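Local coordinates for protein MGS-M5 (Unidentified, PDB 4Q3N) that catalyses, as an L-lactate dehydrogenase of the NAD-dependent lactate/malate dehydrogenase family, the interconversion of lactate and pyruvate, at the interface of chains A and B. Sequence-based numbering; all coordinates share one arbitrary frame. Chains: chain A/B, MGS-M5.

The interface of chains A and B. Residues chain A 13, 16-17, 44, 231; chain B 13, 227, 231-232.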
ATOM      1  N   PHE A  13       5.605  -5.496 -24.752  1.00 26.64           N
ATOM      2  CA  PHE A  13       4.647  -4.900 -23.842  1.00 26.46           C
ATOM      3  C   PHE A  13       4.209  -5.845 -22.731  1.00 24.78           C
ATOM      4  O   PHE A  13       3.856  -5.379 -21.671  1.00 22.84           O
ATOM      5  CB  PHE A  13       3.430  -4.371 -24.605  1.00 28.72           C
ATOM      6  CG  PHE A  13       3.791  -3.217 -25.503  1.00 34.99           C
ATOM      7  CD1 PHE A  13       4.068  -1.975 -24.957  1.00 37.59           C
ATOM      8  CD2 PHE A  13       3.950  -3.390 -26.855  1.00 38.50           C
ATOM      9  CE1 PHE A  13       4.439  -0.901 -25.767  1.00 40.12           C
ATOM     10  CE2 PHE A  13       4.324  -2.323 -27.673  1.00 42.12           C
ATOM     11  CZ  PHE A  13       4.588  -1.082 -27.107  1.00 41.62           C
ATOM     12  N   MET A  16       7.114  -5.623 -20.100  1.00 22.14           N
ATOM     13  CA  MET A  16       7.306  -4.293 -19.527  1.00 21.23           C
ATOM     14  C   MET A  16       6.044  -3.833 -18.738  1.00 20.14           C
ATOM     15  O   MET A  16       6.173  -3.077 -17.803  1.00 20.77           O
ATOM     16  CB  MET A  16       7.673  -3.254 -20.596  1.00 20.89           C
ATOM     17  CG  MET A  16       9.114  -3.469 -21.153  1.00 21.18           C
ATOM     18  SD  MET A  16      10.353  -3.502 -19.846  1.00 25.09           S
ATOM     19  CE  MET A  16      10.022  -1.978 -18.880  1.00 22.58           C
ATOM     20  N   SER A  17       4.860  -4.258 -19.142  1.00 19.86           N
ATOM     21  CA  SER A  17       3.659  -3.958 -18.361  1.00 20.52           C
ATOM     22  C   SER A  17       3.782  -4.660 -17.005  1.00 21.06           C
ATOM     23  O   SER A  17       3.516  -4.092 -15.948  1.00 21.36           O
ATOM     24  CB  SER A  17       2.421  -4.416 -19.124  1.00 20.33           C
ATOM     25  OG  SER A  17       2.217  -3.551 -20.243  1.00 23.86           O
ATOM     26  N   GLU A  44      14.414   0.859 -21.579  1.00 23.60           N
ATOM     27  CA  GLU A  44      13.282   0.507 -20.727  1.00 22.13           C
ATOM     28  C   GLU A  44      13.687   0.671 -19.266  1.00 24.55           C
ATOM     29  O   GLU A  44      12.913   1.139 -18.452  1.00 23.02           O
ATOM     30  CB  GLU A  44      12.813  -0.949 -20.975  1.00 21.53           C
ATOM     31  CG  GLU A  44      12.166  -1.164 -22.369  1.00 26.33           C
ATOM     32  CD  GLU A  44      10.776  -0.540 -22.466  1.00 27.73           C
ATOM     33  OE1 GLU A  44      10.378   0.202 -21.515  1.00 26.64           O
ATOM     34  OE2 GLU A  44      10.088  -0.737 -23.506  1.00 29.73           O
ATOM     35  N   TYR A 231      -2.040  -6.565 -22.930  1.00 22.76           N
ATOM     36  CA  TYR A 231      -0.880  -6.650 -22.044  1.00 22.59           C
ATOM     37  C   TYR A 231      -1.092  -6.101 -20.636  1.00 21.43           C
ATOM     38  O   TYR A 231      -0.394  -6.522 -19.735  1.00 22.18           O
ATOM     39  CB  TYR A 231       0.355  -5.946 -22.654  1.00 21.84           C
ATOM     40  CG  TYR A 231       0.091  -4.638 -23.396  1.00 23.49           C
ATOM     41  CD1 TYR A 231       0.091  -3.418 -22.737  1.00 23.31           C
ATOM     42  CD2 TYR A 231      -0.118  -4.641 -24.811  1.00 23.49           C
ATOM     43  CE1 TYR A 231      -0.112  -2.201 -23.458  1.00 23.97           C
ATOM     44  CE2 TYR A 231      -0.396  -3.478 -25.495  1.00 25.51           C
ATOM     45  CZ  TYR A 231      -0.372  -2.267 -24.818  1.00 25.99           C
ATOM     46  OH  TYR A 231      -0.601  -1.134 -25.541  1.00 26.64           O
TER
ATOM     47  N   PHE B  13       0.449   5.974 -25.267  1.00 26.64           N
ATOM     48  CA  PHE B  13       1.164   5.358 -24.166  1.00 26.46           C
ATOM     49  C   PHE B  13       1.321   6.281 -22.965  1.00 24.78           C
ATOM     50  O   PHE B  13       1.412   5.795 -21.860  1.00 22.84           O
ATOM     51  CB  PHE B  13       2.528   4.841 -24.626  1.00 28.72           C
ATOM     52  CG  PHE B  13       2.394   3.705 -25.606  1.00 34.99           C
ATOM     53  CD1 PHE B  13       1.998   2.453 -25.165  1.00 37.59           C
ATOM     54  CD2 PHE B  13       2.562   3.904 -26.954  1.00 38.50           C
ATOM     55  CE1 PHE B  13       1.834   1.395 -26.060  1.00 40.12           C
ATOM     56  CE2 PHE B  13       2.397   2.853 -27.857  1.00 42.12           C
ATOM     57  CZ  PHE B  13       2.008   1.602 -27.393  1.00 41.62           C
ATOM     58  N   LYS B 227      13.761   2.965 -27.293  1.00 32.12           N
ATOM     59  CA  LYS B 227      12.468   2.283 -27.256  1.00 33.89           C
ATOM     60  C   LYS B 227      11.313   3.100 -27.881  1.00 33.18           C
ATOM     61  O   LYS B 227      10.175   2.908 -27.489  1.00 30.97           O
ATOM     62  CB  LYS B 227      12.119   1.920 -25.797  1.00 28.00           C
ATOM     63  CG  LYS B 227      12.088   3.100 -24.870  1.00 27.36           C
ATOM     64  CD  LYS B 227      11.404   2.706 -23.478  1.00 25.75           C
ATOM     65  CE  LYS B 227       9.880   2.703 -23.605  1.00 25.63           C
ATOM     66  NZ  LYS B 227       9.169   2.547 -22.289  1.00 24.22           N
ATOM     67  N   TYR B 231       7.436   6.991 -21.654  1.00 22.76           N
ATOM     68  CA  TYR B 231       6.098   7.062 -21.069  1.00 22.59           C
ATOM     69  C   TYR B 231       5.969   6.485 -19.662  1.00 21.43           C
ATOM     70  O   TYR B 231       5.075   6.891 -18.945  1.00 22.18           O
ATOM     71  CB  TYR B 231       5.045   6.372 -21.969  1.00 21.84           C
ATOM     72  CG  TYR B 231       5.482   5.078 -22.650  1.00 23.49           C
ATOM     73  CD1 TYR B 231       5.328   3.845 -22.034  1.00 23.31           C
ATOM     74  CD2 TYR B 231       6.022   5.106 -23.975  1.00 23.49           C
ATOM     75  CE1 TYR B 231       5.699   2.642 -22.709  1.00 23.97           C
ATOM     76  CE2 TYR B 231       6.458   3.956 -24.595  1.00 25.51           C
ATOM     77  CZ  TYR B 231       6.276   2.733 -23.966  1.00 25.99           C
ATOM     78  OH  TYR B 231       6.673   1.613 -24.635  1.00 26.64           O
ATOM     79  N   TYR B 232       6.841   5.569 -19.244  1.00 20.24           N
ATOM     80  CA  TYR B 232       6.692   5.068 -17.867  1.00 20.29           C
ATOM     81  C   TYR B 232       7.002   6.163 -16.838  1.00 21.98           C
ATOM     82  O   TYR B 232       6.291   6.353 -15.817  1.00 20.94           O
ATOM     83  CB  TYR B 232       7.586   3.830 -17.657  1.00 20.63           C
ATOM     84  CG  TYR B 232       7.110   2.624 -18.472  1.00 21.99           C
ATOM     85  CD1 TYR B 232       5.768   2.271 -18.482  1.00 22.37           C
ATOM     86  CD2 TYR B 232       8.009   1.860 -19.217  1.00 21.04           C
ATOM     87  CE1 TYR B 232       5.319   1.178 -19.219  1.00 21.70           C
ATOM     88  CE2 TYR B 232       7.580   0.768 -19.955  1.00 25.14           C
ATOM     89  CZ  TYR B 232       6.229   0.443 -19.957  1.00 24.14           C
ATOM     90  OH  TYR B 232       5.783  -0.611 -20.723  1.00 22.92           O
TER
HETATM   91  O   HOH W   1       3.111  -1.040 -20.640  1.00 25.54           O
HETATM   92  O   HOH W   2       7.464  -0.618 -23.138  1.00 29.59           O
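Bends in two side chains bring A:Glu44 and B:Lys227 together: the glutamate folds at chi2 (-73°), and the lysine, its CG wedged between backbone N and carbonyl carbon, turns at chi3 (-80°), so that the two side chains cross at about a right angle. The ammonium NZ of B:Lys227 reaches A:Glu44 OE1 at 2.7 Å, a hydrogen-bonded salt bridge approached from above the carboxylate plane. The same NZ lies over one face of the B:Tyr231 ring, toward its rim, while CB of B:Phe13 lies over the rim of the opposite face, and OE1 also meets the B:Tyr232 ring in plane at its edge. The other carboxylate oxygen, A:Glu44 OE2, hydrogen-bonds water 2 at 2.7 Å; this water also bonds the phenol hydroxyls of B:Tyr231 and B:Tyr232. An alanine in place of A:Glu44 would probably leave the B:Lys227 ammonium without its countercharge and water 2 short of a partner. From B:Tyr232 OH water 1, 2.7 Å away, leads to the hydroxyl OG of A:Ser17, which is itself held by the carbonyl O of A:Phe13 at 2.8 Å. The phenol OH of B:Tyr232 sits 3.3 Å from CB of A:Met16, whose methyl CE lies beside the ring's CE2. On the two-fold axis the phenylalanines meet rim to rim, A:Phe13 CE1 to B:Phe13 CE1 at 3.5 Å, their side chains crossing nearly perpendicularly; each CE1 also touches the opposite chain's Tyr231 hydroxyl. Helices 13-25, whose first turn belongs to the Rossmann glycine motif, and 38-49 of chain A dock on residues 227-232 of chain B, an apolar centre flanked, twice by symmetry, by a salt bridge and water-bridged hydroxyls that would help hold paired subunits together within the deposited tetramer.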